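Long-range contact in manganese lipoxygenase (Gaeumannomyces graminis, PDB 5FX8), which uses a catalytic manganese ion to oxygenate linoleic and alpha-linolenic acids to their 11S- and 13R-hydroperoxides: residues A[287-292]-A[479-484]. Sequence-based numbering, arbitrary orientation.
With MN (manganese (II) ion), chain I.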
ATOM      1  N   GLN A 287      11.945   2.645   3.811  1.00 10.26           N
ATOM      2  CA  GLN A 287      11.452   1.299   3.614  1.00 10.60           C
ATOM      3  C   GLN A 287      11.768   0.418   4.807  1.00 14.14           C
ATOM      4  O   GLN A 287      11.003  -0.490   5.125  1.00 15.48           O
ATOM      5  CB  GLN A 287      12.001   0.714   2.316  1.00 10.81           C
ATOM      6  CG  GLN A 287      11.432   1.405   1.087  1.00 10.27           C
ATOM      7  CD  GLN A 287       9.979   1.871   1.279  1.00 10.38           C
ATOM      8  OE1 GLN A 287       9.071   1.057   1.371  1.00  9.34           O
ATOM      9  NE2 GLN A 287       9.773   3.189   1.349  1.00 15.86           N
ATOM     10  N   MET A 288      12.864   0.667   5.504  1.00 12.44           N
ATOM     11  CA  MET A 288      13.190  -0.328   6.509  1.00 10.46           C
ATOM     12  C   MET A 288      12.783   0.104   7.898  1.00 12.49           C
ATOM     13  O   MET A 288      12.525  -0.732   8.766  1.00 18.53           O
ATOM     14  CB  MET A 288      14.672  -0.661   6.430  1.00  9.79           C
ATOM     15  CG  MET A 288      15.004  -1.456   5.193  1.00  9.40           C
ATOM     16  SD  MET A 288      13.923  -2.881   5.031  1.00 19.02           S
ATOM     17  CE  MET A 288      12.980  -2.467   3.645  1.00 13.46           C
ATOM     18  N   TYR A 289      12.690   1.389   8.128  1.00 11.39           N
ATOM     19  CA  TYR A 289      12.108   1.813   9.366  1.00 11.36           C
ATOM     20  C   TYR A 289      10.622   1.498   9.416  1.00 11.17           C
ATOM     21  O   TYR A 289      10.113   1.250  10.501  1.00 11.68           O
ATOM     22  CB  TYR A 289      12.372   3.299   9.555  1.00 14.70           C
ATOM     23  CG  TYR A 289      11.842   3.844  10.853  1.00 15.15           C
ATOM     24  CD1 TYR A 289      12.561   3.703  12.028  1.00 15.36           C
ATOM     25  CD2 TYR A 289      10.636   4.507  10.900  1.00 17.37           C
ATOM     26  CE1 TYR A 289      12.089   4.203  13.207  1.00 16.51           C
ATOM     27  CE2 TYR A 289      10.153   5.020  12.081  1.00 23.54           C
ATOM     28  CZ  TYR A 289      10.880   4.866  13.237  1.00 23.58           C
ATOM     29  OH  TYR A 289      10.397   5.372  14.428  1.00 24.05           O
ATOM     30  N   HIS A 290       9.903   1.500   8.276  1.00 11.32           N
ATOM     31  CA  HIS A 290       8.453   1.284   8.399  1.00 11.49           C
ATOM     32  C   HIS A 290       8.088  -0.137   8.793  1.00 10.33           C
ATOM     33  O   HIS A 290       6.919  -0.399   9.107  1.00 14.02           O
ATOM     34  CB  HIS A 290       7.709   1.655   7.113  1.00 10.29           C
ATOM     35  CG  HIS A 290       7.416   0.500   6.207  1.00 10.20           C
ATOM     36  ND1 HIS A 290       8.379  -0.049   5.397  1.00 11.80           N
ATOM     37  CD2 HIS A 290       6.271  -0.180   5.944  1.00 10.36           C
ATOM     38  CE1 HIS A 290       7.849  -1.034   4.694  1.00 11.48           C
ATOM     39  NE2 HIS A 290       6.571  -1.137   5.008  1.00 31.56           N
ATOM     40  N   VAL A 291       9.046  -1.063   8.770  1.00 10.82           N
ATOM     41  CA  VAL A 291       8.830  -2.370   9.372  1.00  9.82           C
ATOM     42  C   VAL A 291       8.253  -2.211  10.769  1.00 13.61           C
ATOM     43  O   VAL A 291       7.351  -2.953  11.176  1.00 14.88           O
ATOM     44  CB  VAL A 291      10.150  -3.152   9.371  1.00  9.83           C
ATOM     45  CG1 VAL A 291      10.008  -4.488  10.050  1.00 11.40           C
ATOM     46  CG2 VAL A 291      10.568  -3.344   7.974  1.00 12.08           C
ATOM     47  N   LEU A 292       8.712  -1.186  11.489  1.00 10.69           N
ATOM     48  CA  LEU A 292       8.202  -0.901  12.821  1.00  9.55           C
ATOM     49  C   LEU A 292       6.754  -0.412  12.782  1.00 12.43           C
ATOM     50  O   LEU A 292       5.965  -0.728  13.682  1.00 12.62           O
ATOM     51  CB  LEU A 292       9.129   0.101  13.507  1.00 11.01           C
ATOM     52  CG  LEU A 292      10.544  -0.374  13.862  1.00 11.32           C
ATOM     53  CD1 LEU A 292      11.352   0.729  14.454  1.00 13.89           C
ATOM     54  CD2 LEU A 292      10.407  -1.381  14.892  1.00 11.02           C
ATOM     55  N   HIS A 479       1.121   4.679   5.057  1.00 11.08           N
ATOM     56  CA  HIS A 479       1.008   5.019   3.655  1.00  8.21           C
ATOM     57  C   HIS A 479       1.835   6.235   3.291  1.00  8.30           C
ATOM     58  O   HIS A 479       1.888   6.615   2.131  1.00 12.94           O
ATOM     59  CB  HIS A 479      -0.463   5.214   3.315  1.00  8.20           C
ATOM     60  CG  HIS A 479      -1.363   4.148   3.876  1.00  8.44           C
ATOM     61  ND1 HIS A 479      -1.039   2.810   3.876  1.00  8.19           N
ATOM     62  CD2 HIS A 479      -2.583   4.230   4.453  1.00  8.46           C
ATOM     63  CE1 HIS A 479      -2.023   2.116   4.414  1.00  7.88           C
ATOM     64  NE2 HIS A 479      -2.969   2.957   4.778  1.00  7.84           N
ATOM     65  N   VAL A 480       2.478   6.863   4.253  1.00 11.24           N
ATOM     66  CA  VAL A 480       3.440   7.888   3.923  1.00  8.92           C
ATOM     67  C   VAL A 480       4.783   7.249   3.599  1.00 10.20           C
ATOM     68  O   VAL A 480       5.514   7.722   2.728  1.00 21.16           O
ATOM     69  CB  VAL A 480       3.522   8.894   5.091  1.00  7.98           C
ATOM     70  CG1 VAL A 480       4.610   9.914   4.876  1.00  8.99           C
ATOM     71  CG2 VAL A 480       2.208   9.581   5.288  1.00  6.91           C
ATOM     72  N   MET A 481       5.127   6.161   4.281  1.00  8.93           N
ATOM     73  CA  MET A 481       6.430   5.545   4.089  1.00  8.89           C
ATOM     74  C   MET A 481       6.424   4.493   2.989  1.00  9.13           C
ATOM     75  O   MET A 481       7.390   4.383   2.244  1.00 16.94           O
ATOM     76  CB  MET A 481       6.909   4.907   5.394  1.00  9.43           C
ATOM     77  CG  MET A 481       7.126   5.856   6.534  1.00  9.86           C
ATOM     78  SD  MET A 481       8.548   6.901   6.275  1.00 35.44           S
ATOM     79  CE  MET A 481       9.604   6.316   7.593  1.00 10.69           C
ATOM     80  N   ASN A 482       5.349   3.732   2.874  1.00  9.31           N
ATOM     81  CA  ASN A 482       5.243   2.547   2.051  1.00  8.09           C
ATOM     82  C   ASN A 482       4.004   2.727   1.205  1.00  8.52           C
ATOM     83  O   ASN A 482       3.700   3.854   0.819  1.00 12.15           O
ATOM     84  CB  ASN A 482       5.146   1.308   2.927  1.00  8.66           C
ATOM     85  CG  ASN A 482       5.383   0.046   2.171  1.00 11.54           C
ATOM     86  OD1 ASN A 482       4.676  -0.943   2.357  1.00 40.46           O
ATOM     87  ND2 ASN A 482       6.374   0.063   1.295  1.00 10.02           N
ATOM     88  N   GLN A 483       3.275   1.650   0.936  1.00  8.08           N
ATOM     89  CA  GLN A 483       2.047   1.679   0.136  1.00  9.09           C
ATOM     90  C   GLN A 483       2.367   2.352  -1.201  1.00 10.42           C
ATOM     91  O   GLN A 483       3.329   1.938  -1.861  1.00 15.56           O
ATOM     92  CB  GLN A 483       0.926   2.318   0.970  1.00  8.88           C
ATOM     93  CG  GLN A 483      -0.499   1.982   0.516  1.00  9.11           C
ATOM     94  CD  GLN A 483      -0.901   0.498   0.600  1.00  7.79           C
ATOM     95  OE1 GLN A 483      -0.759  -0.158   1.624  1.00  7.30           O
ATOM     96  NE2 GLN A 483      -1.450  -0.001  -0.471  1.00  8.65           N
ATOM     97  N   GLY A 484       1.613   3.358  -1.641  1.00 10.16           N
ATOM     98  CA  GLY A 484       1.867   3.979  -2.924  1.00  9.74           C
ATOM     99  C   GLY A 484       2.870   5.085  -2.903  1.00 10.13           C
ATOM    100  O   GLY A 484       3.181   5.679  -3.937  1.00 10.49           O
TER
HETATM  101 MN    MN I1000       4.300  -1.910   4.540  1.00  8.02          MN
HETATM  102  O   HOH W   1       5.917  -3.499   3.664  1.00 33.97           O
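H290 and Q287, one turn apart on a helix, face M481 and N482 where a second helix ends, with the CA atoms of H290 and M481 6.4 Å apart and N482 already out of helical conformation. H290 NE2 and N482 OD1 each bind the manganese at 2.4 Å, and a water joins them at the same distance; H294, H478 and the C-terminal V618 complete the catalytic site, the three histidines, asparagine and C-terminal carboxylate used by manganese lipoxygenases. With CG anti to the backbone N (chi1 -165°), the N482 amide points OD1 at the metal, while its CB sits over one face of the H290 imidazole, offset toward the rim and 3.7 Å from the ring centroid, a CH-pi contact. The far nitrogen of that ring, ND1, donates to Q287 O at 2.7 Å; the acceptor lies close to the ring plane, which should help fix the ring's rotation. Q287 acts as second shell: its chain bends at chi2 and brings the amide back across the gap. There NE2 gives M481 O a fairly straight bond of 2.8 Å (161°), while OE1 accepts a weak one from N482 ND2, a looser link from the metal-binding amide to the first helix. Beside this polar grip, M481 CB packs on H290 CB, and M481 CE touches Y289 CD2. The contact is buried near the chain's centre, joining helix 268-305 to the end of helix 460-481, with helices 342-346 and 351-363 packed against the former.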